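Local coordinates for plasmodium falciparum gamete antigen 27/25 (Plasmodium falciparum, PDB 1N81), which is of incompletely known function, is essential for sexual development of the malaria parasite in its gametocyte stage, and probably dimerises, at residues A[60-64]-A[65-69]; A[75-78]-A[79-82]; A[157-160]-A[161-165]. All coordinates share one frame; numbering follows the deposited sequence.

Contact 1 of 3, residues A[60-64]-A[65-69]; sequences NQNRY and NYFLI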
loop_
_atom_site.group_PDB
_atom_site.type_symbol
_atom_site.label_atom_id
_atom_site.label_comp_id
_atom_site.label_asym_id
_atom_site.label_seq_id
_atom_site.Cartn_x
_atom_site.Cartn_y
_atom_site.Cartn_z
ATOM N N ASN A 60 -3.449 11.775 7.347
ATOM C CA ASN A 60 -3.293 10.437 7.927
ATOM C C ASN A 60 -1.970 10.291 8.651
ATOM O O ASN A 60 -1.896 9.563 9.631
ATOM C CB ASN A 60 -3.490 9.341 6.863
ATOM C CG ASN A 60 -4.965 9.011 6.665
ATOM O OD1 ASN A 60 -5.506 8.143 7.337
ATOM N ND2 ASN A 60 -5.626 9.737 5.774
ATOM N N GLN A 61 -0.934 10.980 8.169
ATOM C CA GLN A 61 0.346 10.960 8.843
ATOM C C GLN A 61 0.126 11.555 10.254
ATOM O O GLN A 61 0.722 11.131 11.262
ATOM C CB GLN A 61 1.329 11.833 8.098
ATOM C CG GLN A 61 1.907 11.189 6.898
ATOM C CD GLN A 61 2.896 12.082 6.216
ATOM O OE1 GLN A 61 2.535 13.121 5.689
ATOM N NE2 GLN A 61 4.155 11.684 6.227
ATOM N N ASN A 62 -0.739 12.553 10.311
ATOM C CA ASN A 62 -1.057 13.190 11.579
ATOM C C ASN A 62 -1.866 12.203 12.424
ATOM O O ASN A 62 -1.552 11.986 13.592
ATOM C CB ASN A 62 -1.857 14.462 11.329
ATOM C CG ASN A 62 -1.919 15.354 12.549
ATOM O OD1 ASN A 62 -1.482 16.504 12.511
ATOM N ND2 ASN A 62 -2.453 14.828 13.640
ATOM N N ARG A 63 -2.887 11.584 11.835
ATOM C CA ARG A 63 -3.701 10.611 12.572
ATOM C C ARG A 63 -2.897 9.440 13.143
ATOM O O ARG A 63 -3.188 8.953 14.231
ATOM C CB ARG A 63 -4.825 10.047 11.687
ATOM C CG ARG A 63 -5.654 8.965 12.382
ATOM C CD ARG A 63 -6.682 8.285 11.472
ATOM N NE ARG A 63 -7.278 7.122 12.141
ATOM C CZ ARG A 63 -8.125 6.255 11.581
ATOM N NH1 ARG A 63 -8.512 6.397 10.317
ATOM N NH2 ARG A 63 -8.574 5.221 12.289
ATOM N N TYR A 64 -1.909 8.953 12.408
ATOM C CA TYR A 64 -1.118 7.850 12.935
ATOM C C TYR A 64 0.169 8.355 13.557
ATOM O O TYR A 64 1.077 7.577 13.801
ATOM C CB TYR A 64 -0.793 6.807 11.857
ATOM C CG TYR A 64 -2.027 6.073 11.418
ATOM C CD1 TYR A 64 -2.846 6.590 10.409
ATOM C CD2 TYR A 64 -2.445 4.912 12.084
ATOM C CE1 TYR A 64 -4.063 5.976 10.079
ATOM C CE2 TYR A 64 -3.655 4.290 11.760
ATOM C CZ TYR A 64 -4.459 4.833 10.760
ATOM O OH TYR A 64 -5.677 4.279 10.471
ATOM N N ASN A 65 0.244 9.665 13.797
ATOM C CA ASN A 65 1.418 10.270 14.422
ATOM C C ASN A 65 2.719 9.750 13.844
ATOM O O ASN A 65 3.603 9.325 14.581
ATOM C CB ASN A 65 1.427 9.988 15.926
ATOM C CG ASN A 65 0.123 10.322 16.575
ATOM O OD1 ASN A 65 -0.301 11.480 16.583
ATOM N ND2 ASN A 65 -0.537 9.309 17.125
ATOM N N TYR A 66 2.853 9.780 12.532
ATOM C CA TYR A 66 4.080 9.293 11.940
ATOM C C TYR A 66 4.473 10.262 10.851
ATOM O O TYR A 66 3.873 10.270 9.767
ATOM C CB TYR A 66 3.863 7.888 11.373
ATOM C CG TYR A 66 5.164 7.208 11.002
ATOM C CD1 TYR A 66 6.021 6.683 11.987
ATOM C CD2 TYR A 66 5.582 7.164 9.682
ATOM C CE1 TYR A 66 7.275 6.132 11.642
ATOM C CE2 TYR A 66 6.826 6.626 9.328
ATOM C CZ TYR A 66 7.670 6.113 10.310
ATOM O OH TYR A 66 8.892 5.594 9.921
ATOM N N PHE A 67 5.483 11.077 11.132
ATOM C CA PHE A 67 5.933 12.089 10.184
ATOM C C PHE A 67 7.291 11.823 9.557
ATOM O O PHE A 67 7.881 12.707 8.944
ATOM C CB PHE A 67 5.913 13.466 10.863
ATOM C CG PHE A 67 4.576 13.809 11.466
ATOM C CD1 PHE A 67 4.250 13.403 12.752
ATOM C CD2 PHE A 67 3.611 14.468 10.708
ATOM C CE1 PHE A 67 2.971 13.646 13.277
ATOM C CE2 PHE A 67 2.338 14.711 11.218
ATOM C CZ PHE A 67 2.015 14.299 12.505
ATOM N N LEU A 68 7.770 10.592 9.682
ATOM C CA LEU A 68 9.062 10.207 9.132
ATOM C C LEU A 68 9.016 9.717 7.690
ATOM O O LEU A 68 9.600 8.690 7.351
ATOM C CB LEU A 68 9.678 9.138 10.030
ATOM C CG LEU A 68 10.627 9.564 11.170
ATOM C CD1 LEU A 68 10.550 11.070 11.503
ATOM C CD2 LEU A 68 10.325 8.708 12.369
ATOM N N ILE A 69 8.350 10.456 6.819
ATOM C CA ILE A 69 8.281 10.024 5.427
ATOM C C ILE A 69 8.984 11.002 4.486
ATOM O O ILE A 69 8.520 12.126 4.310
ATOM C CB ILE A 69 6.797 9.811 4.998
ATOM C CG1 ILE A 69 6.161 8.700 5.864
ATOM C CG2 ILE A 69 6.727 9.406 3.526
ATOM C CD1 ILE A 69 4.695 8.422 5.595
#

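Contact 2 of 3, residues A[75-78]-A[79-82]; sequences DNIV and NRIS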
loop_
_atom_site.group_PDB
_atom_site.type_symbol
_atom_site.label_atom_id
_atom_site.label_comp_id
_atom_site.label_asym_id
_atom_site.label_seq_id
_atom_site.Cartn_x
_atom_site.Cartn_y
_atom_site.Cartn_z
ATOM N N ASP A 75 5.875 11.140 -2.481
ATOM C CA ASP A 75 5.457 11.299 -3.886
ATOM C C ASP A 75 4.902 9.984 -4.432
ATOM O O ASP A 75 3.892 9.979 -5.150
ATOM C CB ASP A 75 6.616 11.724 -4.811
ATOM C CG ASP A 75 7.101 13.159 -4.568
ATOM O OD1 ASP A 75 6.325 13.993 -4.059
ATOM O OD2 ASP A 75 8.268 13.447 -4.913
ATOM N N ASN A 76 5.581 8.871 -4.135
ATOM C CA ASN A 76 5.082 7.581 -4.619
ATOM C C ASN A 76 3.822 7.128 -3.901
ATOM O O ASN A 76 3.023 6.386 -4.486
ATOM C CB ASN A 76 6.136 6.485 -4.522
ATOM C CG ASN A 76 7.228 6.637 -5.580
ATOM O OD1 ASN A 76 7.056 7.363 -6.554
ATOM N ND2 ASN A 76 8.341 5.936 -5.395
ATOM N N ILE A 77 3.641 7.541 -2.647
ATOM C CA ILE A 77 2.409 7.157 -1.939
ATOM C C ILE A 77 1.264 7.801 -2.716
ATOM O O ILE A 77 0.281 7.134 -3.051
ATOM C CB ILE A 77 2.359 7.664 -0.450
ATOM C CG1 ILE A 77 3.312 6.843 0.412
ATOM C CG2 ILE A 77 0.926 7.502 0.128
ATOM C CD1 ILE A 77 3.346 7.304 1.877
ATOM N N VAL A 78 1.414 9.090 -3.023
ATOM C CA VAL A 78 0.398 9.829 -3.776
ATOM C C VAL A 78 0.165 9.166 -5.138
ATOM O O VAL A 78 -0.987 8.975 -5.556
ATOM C CB VAL A 78 0.803 11.299 -4.004
ATOM C CG1 VAL A 78 -0.245 11.992 -4.906
ATOM C CG2 VAL A 78 0.893 12.027 -2.659
ATOM N N ASN A 79 1.253 8.816 -5.823
ATOM C CA ASN A 79 1.119 8.162 -7.120
ATOM C C ASN A 79 0.320 6.875 -7.006
ATOM O O ASN A 79 -0.637 6.665 -7.754
ATOM C CB ASN A 79 2.485 7.819 -7.737
ATOM C CG ASN A 79 3.266 9.042 -8.150
ATOM O OD1 ASN A 79 2.687 10.068 -8.464
ATOM N ND2 ASN A 79 4.591 8.934 -8.169
ATOM N N ARG A 80 0.718 6.014 -6.070
ATOM C CA ARG A 80 0.031 4.729 -5.896
ATOM C C ARG A 80 -1.445 4.938 -5.583
ATOM O O ARG A 80 -2.303 4.214 -6.084
ATOM C CB ARG A 80 0.701 3.885 -4.791
ATOM C CG ARG A 80 2.003 3.164 -5.252
ATOM C CD ARG A 80 2.441 2.161 -4.182
ATOM N NE ARG A 80 2.731 2.821 -2.904
ATOM C CZ ARG A 80 3.919 3.310 -2.576
ATOM N NH1 ARG A 80 4.925 3.204 -3.442
ATOM N NH2 ARG A 80 4.110 3.871 -1.378
ATOM N N ILE A 81 -1.749 5.936 -4.764
ATOM C CA ILE A 81 -3.135 6.182 -4.414
ATOM C C ILE A 81 -3.920 6.587 -5.677
ATOM O O ILE A 81 -4.976 6.022 -5.969
ATOM C CB ILE A 81 -3.249 7.282 -3.324
ATOM C CG1 ILE A 81 -2.841 6.716 -1.940
ATOM C CG2 ILE A 81 -4.666 7.817 -3.290
ATOM C CD1 ILE A 81 -2.769 7.810 -0.783
ATOM N N SER A 82 -3.399 7.552 -6.429
ATOM C CA SER A 82 -4.090 7.974 -7.640
ATOM C C SER A 82 -4.266 6.768 -8.569
ATOM O O SER A 82 -5.329 6.587 -9.155
ATOM C CB SER A 82 -3.322 9.088 -8.358
ATOM O OG SER A 82 -4.105 9.557 -9.444
#

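Contact 3 of 3, residues A[157-160]-A[161-165]; sequences DQYK and DAAAR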
loop_
_atom_site.group_PDB
_atom_site.type_symbol
_atom_site.label_atom_id
_atom_site.label_comp_id
_atom_site.label_asym_id
_atom_site.label_seq_id
_atom_site.Cartn_x
_atom_site.Cartn_y
_atom_site.Cartn_z
ATOM N N ASP A 157 -6.039 -7.203 -14.661
ATOM C CA ASP A 157 -5.350 -5.923 -14.753
ATOM C C ASP A 157 -5.131 -5.363 -13.362
ATOM O O ASP A 157 -4.029 -4.912 -13.041
ATOM C CB ASP A 157 -6.142 -4.923 -15.592
ATOM C CG ASP A 157 -6.067 -5.225 -17.073
ATOM O OD1 ASP A 157 -5.005 -5.710 -17.523
ATOM O OD2 ASP A 157 -7.063 -4.963 -17.782
ATOM N N GLN A 158 -6.186 -5.385 -12.551
ATOM C CA GLN A 158 -6.089 -4.890 -11.194
ATOM C C GLN A 158 -5.008 -5.652 -10.423
ATOM O O GLN A 158 -4.285 -5.053 -9.650
ATOM C CB GLN A 158 -7.431 -5.036 -10.501
ATOM C CG GLN A 158 -8.511 -4.327 -11.274
ATOM C CD GLN A 158 -9.842 -4.381 -10.586
ATOM O OE1 GLN A 158 -10.207 -5.385 -9.971
ATOM N NE2 GLN A 158 -10.584 -3.301 -10.690
ATOM N N TYR A 159 -4.904 -6.966 -10.653
ATOM C CA TYR A 159 -3.895 -7.788 -9.988
ATOM C C TYR A 159 -2.489 -7.415 -10.444
ATOM O O TYR A 159 -1.589 -7.204 -9.631
ATOM C CB TYR A 159 -4.085 -9.281 -10.284
ATOM C CG TYR A 159 -2.891 -10.078 -9.815
ATOM C CD1 TYR A 159 -2.670 -10.289 -8.451
ATOM C CD2 TYR A 159 -1.891 -10.451 -10.706
ATOM C CE1 TYR A 159 -1.489 -10.820 -7.987
ATOM C CE2 TYR A 159 -0.705 -10.984 -10.255
ATOM C CZ TYR A 159 -0.502 -11.159 -8.883
ATOM O OH TYR A 159 0.707 -11.611 -8.404
ATOM N N LYS A 160 -2.292 -7.347 -11.750
ATOM C CA LYS A 160 -0.975 -6.999 -12.253
ATOM C C LYS A 160 -0.525 -5.609 -11.751
ATOM O O LYS A 160 0.643 -5.400 -11.377
ATOM C CB LYS A 160 -1.005 -7.056 -13.776
ATOM C CG LYS A 160 0.246 -6.606 -14.473
ATOM C CD LYS A 160 0.163 -6.938 -15.970
ATOM C CE LYS A 160 1.446 -6.557 -16.729
ATOM N NZ LYS A 160 1.649 -5.074 -16.821
ATOM N N ASP A 161 -1.437 -4.645 -11.741
ATOM C CA ASP A 161 -1.052 -3.319 -11.260
ATOM C C ASP A 161 -0.733 -3.381 -9.764
ATOM O O ASP A 161 0.246 -2.781 -9.308
ATOM C CB ASP A 161 -2.162 -2.293 -11.513
ATOM C CG ASP A 161 -2.355 -1.992 -13.004
ATOM O OD1 ASP A 161 -1.393 -2.140 -13.799
ATOM O OD2 ASP A 161 -3.476 -1.588 -13.379
ATOM N N ALA A 162 -1.535 -4.132 -9.010
ATOM C CA ALA A 162 -1.303 -4.246 -7.579
ATOM C C ALA A 162 0.067 -4.867 -7.275
ATOM O O ALA A 162 0.779 -4.391 -6.388
ATOM C CB ALA A 162 -2.382 -5.064 -6.935
ATOM N N ALA A 163 0.445 -5.914 -8.001
ATOM C CA ALA A 163 1.728 -6.566 -7.732
ATOM C C ALA A 163 2.863 -5.563 -7.937
ATOM O O ALA A 163 3.836 -5.568 -7.196
ATOM C CB ALA A 163 1.911 -7.793 -8.647
ATOM N N ALA A 164 2.732 -4.701 -8.944
ATOM C CA ALA A 164 3.757 -3.693 -9.203
ATOM C C ALA A 164 3.826 -2.682 -8.039
ATOM O O ALA A 164 4.907 -2.287 -7.615
ATOM C CB ALA A 164 3.464 -2.968 -10.524
ATOM N N ARG A 165 2.675 -2.278 -7.514
ATOM C CA ARG A 165 2.654 -1.330 -6.405
ATOM C C ARG A 165 3.307 -1.909 -5.171
ATOM O O ARG A 165 4.025 -1.228 -4.442
ATOM C CB ARG A 165 1.230 -0.980 -6.023
ATOM C CG ARG A 165 0.580 0.091 -6.901
ATOM C CD ARG A 165 -0.830 0.353 -6.361
ATOM N NE ARG A 165 -1.719 0.087 -7.449
ATOM C CZ ARG A 165 -2.727 -0.749 -7.407
ATOM N NH1 ARG A 165 -3.014 -1.429 -6.311
ATOM N NH2 ARG A 165 -3.450 -0.893 -8.482
#

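Contact 1 of 3, residues A[60-64]-A[65-69]
Gln61 and Ile69 meet on the tightly packed side of this turn, where the chain doubles back after helix 50-63. The amide end of Gln61 crosses the isoleucine side chain at a slant, and its NE2 comes within 3.4 Å of Ile69 CD1. With CG anti to the carbonyl carbon (chi1 -79°) and the chain extended beyond it, the glutamine is long enough to leave the helix surface and reach the returning loop. A glutamine suits this buried place because its methylenes pack while its amide keeps a polar partner: OE1 takes a weak hydrogen bond from Gln74. Ile69, branched and apolar, also touches Gln74 and Ile77 of helix 71-89, so the same side chain faces the next helix.

The backbone beneath this packing is a Schellman motif, the classic C-terminal stop of an alpha helix. Tyr66 N donates to Gln61 O at 2.8 Å, nearly straight at 164° and in the carbonyl plane. Asn65 N donates to Asn62 O at 2.9 Å from well above the carbonyl plane. Asn65 is the C-prime residue, and its positive phi marks a left-handed conformation that asparagine tolerates better than most residues with a side chain.

On the solvent side Phe67, although exposed, still packs closely on the helix end: one ring face lies over Gln61 O, which sits 3.6 Å above the ring plane toward the rim, and its CZ approaches Asn62 CA to 3.4 Å. Looser is the meeting of the two side chains. The exposed Asn62 side chain runs beside the phenylalanine in the same direction, with amide and ring planes nearly perpendicular, at 85°. Their nearest side-chain atoms, Asn62 CB and Phe67 CZ, are 4.0 Å apart.

Contact 2 of 3, residues A[75-78]-A[79-82]
Asn76 and Arg80 face each other across one turn in the middle of helix 71-89, an alpha helix of this all-helical protein, at a largely buried place. The backbone bonds are regular i to i+4 pairs, from Asn79 N to Asp75 O through Ser82 N to Val78 O; Arg80 N to Asn76 O is 2.8 Å and almost straight at 170°.

Among the polar side chains, Asn79 ND2 gives Asn76 OD1 a weak bond of 3.3 Å, the two amide planes turned 43° apart. Asn76 ND2 also binds Asp172 of helix 156-173, so this asparagine uses both ends of its amide. The Arg80 chain bends at chi3 (-61°), folding the guanidinium back so that Asn76 O sits over the centre of one guanidinium face, 3.7 Å above the plane. Ile77 crosses the same group at its end, with CG1 3.6 Å from Arg80 NH2. A buried arginine needs partners for its charge: NE forms a salt bridge with Glu22, and NH1 bonds Gln168.

Apolar contacts fill the side turned to helices 13-35 and 50-63. Ile77 and Ile81, branched residues suited to a helix interface, run side by side, with Ile77 CG2 3.8 Å from Ile81 CD1.

Contact 3 of 3, residues A[157-160]-A[161-165]
Tyr159 and Ala163, one turn apart on helix 156-173, make the apolar part of this contact. The tyrosine has CG anti to the backbone N (chi1 169°), which carries the ring forward along the helix until CZ stands 4.1 Å from Ala163 CB. The methyl meets the far end of the ring obliquely, with Tyr159 OH 4.0 Å from the same CB. Alanine suits this spot because its short side chain leaves the ring room beside the helix. Outside the two segments, Arg140 makes a cation-pi contact with Tyr159 and Phe143 meets its ring edge-to-face, both on helix 136-150. Ala162 touches Phe143 and Ala163 touches Ile139, so small residues here form the surface against which that neighbouring helix packs.

The backbone hydrogen bonds are those of an unbroken alpha helix, in which residues four apart in sequence are joined on successive turns. Asp161 N reaches Asp157 O at 2.9 Å, nearly along the C=O axis, and Ala163 N reaches Tyr159 O in much the same way. The bond from Ala164 N to Lys160 O is longer, at 3.3 Å.

Charged groups occupy the other sides. Asp157, Lys160 and Asp161 are exposed, where charged residues can be hydrated. Lys160 NZ lies 5.2 Å from Asp161 OD1, too far for a direct salt bridge, while Asp157 OD1 and Asp161 OD2 are 6.0 Å apart; any electrostatic effect among these groups is probably weak in solvent. On the buried side, the Arg165 guanidinium folds back over its own helix, one face above Ala162 CA at 3.5 Å from the plane. Its NH1 forms a salt bridge with Glu109, giving the buried charge a partner on helix 96-122.

In the fold
From the N terminus the chain meets the three contacts in series; each is local, so none encloses or crosses another. Contact 1 ends helix 50-63 and turns the chain toward helix 71-89, on which contact 2 lies. These two neighbours along the chain touch through Ile69 CD1 and Ile77 CD1, 4.1 Å apart. Much later comes contact 3, on helix 156-173, about 14 Å from contact 2 between centres; the two touch where Arg80 CD packs on Arg165 O. Helix 71-89 thus lies between the other two sites: contacts 1 and 3 occupy opposite sides of the chain's centre, their nearest atoms about 14 Å apart.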